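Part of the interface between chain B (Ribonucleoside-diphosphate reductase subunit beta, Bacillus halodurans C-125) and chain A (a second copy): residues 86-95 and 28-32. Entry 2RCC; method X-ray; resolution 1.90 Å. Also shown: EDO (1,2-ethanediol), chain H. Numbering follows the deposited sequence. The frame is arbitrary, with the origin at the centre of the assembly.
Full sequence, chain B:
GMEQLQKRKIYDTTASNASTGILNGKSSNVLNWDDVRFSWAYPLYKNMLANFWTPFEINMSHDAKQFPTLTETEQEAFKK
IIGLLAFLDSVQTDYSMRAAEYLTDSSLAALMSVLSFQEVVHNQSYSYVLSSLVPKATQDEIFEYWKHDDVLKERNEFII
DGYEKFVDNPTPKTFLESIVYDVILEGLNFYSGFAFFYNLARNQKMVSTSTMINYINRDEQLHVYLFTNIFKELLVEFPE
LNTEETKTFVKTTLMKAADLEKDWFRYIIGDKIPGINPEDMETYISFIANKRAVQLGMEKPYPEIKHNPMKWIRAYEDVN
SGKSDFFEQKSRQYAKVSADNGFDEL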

# COMPACT_ATOMS: atom_id res chain seq x y z
N ALA B 86 -0.29 11.73 12.85
CA ALA B 86 -0.93 11.81 11.54
C ALA B 86 0.07 12.36 10.54
O ALA B 86 0.17 11.82 9.47
CB ALA B 86 -2.21 12.64 11.58
N PHE B 87 0.83 13.38 10.92
CA PHE B 87 1.91 13.91 10.06
C PHE B 87 2.90 12.79 9.76
O PHE B 87 3.23 12.55 8.61
CB PHE B 87 2.68 15.09 10.72
CG PHE B 87 3.84 15.56 9.89
CD1 PHE B 87 3.63 16.45 8.89
CD2 PHE B 87 5.12 15.04 10.05
CE1 PHE B 87 4.68 16.83 8.03
CE2 PHE B 87 6.15 15.41 9.21
CZ PHE B 87 5.92 16.31 8.20
N LEU B 88 3.38 12.11 10.82
CA LEU B 88 4.40 11.07 10.66
C LEU B 88 3.92 9.89 9.83
O LEU B 88 4.65 9.44 8.95
CB LEU B 88 4.93 10.58 12.02
CG LEU B 88 5.71 11.60 12.84
CD1 LEU B 88 6.06 11.01 14.14
CD2 LEU B 88 6.99 12.11 12.06
N ASP B 89 2.73 9.36 10.11
CA ASP B 89 2.22 8.23 9.26
C ASP B 89 1.80 8.63 7.83
O ASP B 89 1.85 7.78 6.96
CB ASP B 89 1.12 7.43 9.92
CG ASP B 89 1.66 6.34 10.84
OD1 ASP B 89 2.84 5.89 10.69
OD2 ASP B 89 0.90 6.00 11.76
N SER B 90 1.37 9.86 7.59
CA SER B 90 1.11 10.28 6.20
C SER B 90 2.44 10.25 5.42
O SER B 90 2.54 9.74 4.30
CB SER B 90 0.51 11.69 6.12
OG SER B 90 -0.81 11.76 6.60
N VAL B 91 3.45 10.86 5.98
CA VAL B 91 4.76 10.87 5.31
C VAL B 91 5.33 9.43 5.18
O VAL B 91 5.92 9.08 4.19
CB VAL B 91 5.77 11.83 6.04
CG1 VAL B 91 7.19 11.55 5.68
CG2 VAL B 91 5.38 13.34 5.80
N GLN B 92 5.19 8.64 6.23
CA GLN B 92 5.67 7.24 6.22
C GLN B 92 4.97 6.37 5.18
O GLN B 92 5.57 5.45 4.60
CB GLN B 92 5.51 6.66 7.63
CG GLN B 92 6.04 5.25 7.84
CD GLN B 92 7.52 5.12 7.69
OE1 GLN B 92 8.24 6.10 7.56
NE2 GLN B 92 8.00 3.88 7.69
N THR B 93 3.70 6.63 4.94
CA THR B 93 2.99 5.92 3.90
C THR B 93 3.70 6.12 2.57
O THR B 93 3.90 5.18 1.82
CB THR B 93 1.56 6.44 3.71
OG1 THR B 93 0.80 6.17 4.90
CG2 THR B 93 0.90 5.77 2.47
N ASP B 94 4.10 7.36 2.31
CA ASP B 94 4.74 7.74 1.06
C ASP B 94 6.19 7.22 0.99
O ASP B 94 6.58 6.63 -0.01
CB ASP B 94 4.69 9.27 0.93
CG ASP B 94 4.82 9.75 -0.48
OD1 ASP B 94 5.13 8.91 -1.36
OD2 ASP B 94 4.64 10.98 -0.71
N TYR B 95 6.99 7.47 2.04
CA TYR B 95 8.35 6.95 2.08
C TYR B 95 8.42 5.44 1.85
O TYR B 95 9.24 4.96 1.04
CB TYR B 95 9.03 7.34 3.42
CG TYR B 95 10.34 6.61 3.66
CD1 TYR B 95 11.46 6.89 2.89
CD2 TYR B 95 10.44 5.64 4.62
CE1 TYR B 95 12.66 6.22 3.09
CE2 TYR B 95 11.62 4.94 4.82
CZ TYR B 95 12.72 5.21 4.06
OH TYR B 95 13.87 4.52 4.30
C1 EDO H . 0.70 10.26 1.53
O1 EDO H . 0.86 10.53 0.12
C2 EDO H . -0.60 9.62 1.93
O2 EDO H . -0.36 9.33 3.29
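Chain A (28-32) SNVLN

Residues 28-32 of chain A form an irregular segment, extended from Val30(A) onward, that lies against one side of the chain B helix, of which residues 86-95 are an interior portion. The nearest CA atoms are those of Ser90(B) and Val30(A), 5.4 Å apart, and together the stretches bury 299 Å². From Asn29(A), beside Asp94(B), the segment runs obliquely back against the direction of the helix, with Val30(A) against Phe87(B) and Ser90(B) and Leu31(A) bonded to Ser90(B).

Ser28(A) makes no contact with the helix. Its side chain, in the p rotamer, folds back on the segment instead, Ser28(A) OG accepting a hydrogen bond from Val30(A) N at 3.1 Å across Asn29(A). That intervening residue has a positive phi (83°, with psi 6°), after which the chain straightens.

The CA-to-CB bond of Asn29(A) points sideways, but the end of the side chain comes nearer to the helix. Asn29(A) ND2 donates a hydrogen bond to Asp94(B) OD2 at 2.9 Å, with a bent N-H...O angle of 134°. The other amide atom, Asn29(A) OD1, accepts a hydrogen bond at 2.7 Å from O1 of a 1,2-ethanediol molecule, probably acquired from the crystallisation liquor. The diol also reaches the helix, its O2 donating to Ser90(B) O at 3.1 Å, so that it bridges the two chains. The backbone carbonyl is less well served: Asn29(A) O packs 3.5 Å from Ser90(B) CB and is buried without a polar partner in the model.

Val30(A), with phi/psi of -96/120°, begins the extended run. Its side chain, in the t rotamer, supplies the apolar part of the contact, with Val30(A) CG2 lying 3.7 Å from Phe87(B) CD1 and approaching the ring obliquely. Although the CA-to-CB bond of Phe87(B) points away from chain A, its t rotamer still leaves the ring within reach of the valine. The backbone of Val30(A) passes over the serine, Val30(A) CA lying 3.8 Å from Ser90(B) OG.

At Leu31(A) (-100/107°) the main chain itself is held. Leu31(A) N donates a nearly straight hydrogen bond to Ser90(B) OG, 3.0 Å long with an angle of 170°. The CA-to-CB bond of Ser90(B) points toward chain A, which places OG to receive this bond. The CA-to-CB bond of Leu31(A) points sideways, and Leu31(A) CD2 lies 3.8 Å from C2 of the diol. Asn32(A) continues the extended conformation (-100/106°) but no longer touches the helix stretch.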

# COMPACT_ATOMS: atom_id res chain seq x y z
N SER A 28 -0.17 19.24 0.53
CA SER A 28 0.77 19.20 1.63
C SER A 28 1.45 17.88 1.85
O SER A 28 2.55 17.83 2.38
CB SER A 28 0.09 19.54 2.93
OG SER A 28 -0.92 18.65 3.29
N ASN A 29 0.73 16.83 1.46
CA ASN A 29 1.05 15.42 1.63
C ASN A 29 0.65 14.88 3.04
O ASN A 29 0.94 13.75 3.36
CB ASN A 29 2.48 15.06 1.25
CG ASN A 29 2.59 13.63 0.78
OD1 ASN A 29 1.69 13.14 0.10
ND2 ASN A 29 3.66 12.93 1.17
N VAL A 30 -0.01 15.71 3.85
CA VAL A 30 -0.58 15.28 5.12
C VAL A 30 -2.03 14.99 4.78
O VAL A 30 -2.74 15.86 4.26
CB VAL A 30 -0.51 16.38 6.18
CG1 VAL A 30 -1.18 15.91 7.47
CG2 VAL A 30 0.94 16.79 6.44
N LEU A 31 -2.44 13.74 5.02
CA LEU A 31 -3.73 13.21 4.65
C LEU A 31 -4.75 13.17 5.80
O LEU A 31 -4.63 12.39 6.72
CB LEU A 31 -3.60 11.82 4.04
CG LEU A 31 -4.83 11.00 3.60
CD1 LEU A 31 -5.85 11.73 2.73
CD2 LEU A 31 -4.31 9.72 2.93
N ASN A 32 -5.71 14.08 5.70
CA ASN A 32 -6.90 14.15 6.53
C ASN A 32 -8.01 13.55 5.66
O ASN A 32 -8.51 14.19 4.73
CB ASN A 32 -7.23 15.61 6.84
CG ASN A 32 -8.52 15.78 7.63
OD1 ASN A 32 -9.21 14.79 7.95
ND2 ASN A 32 -8.87 17.05 7.93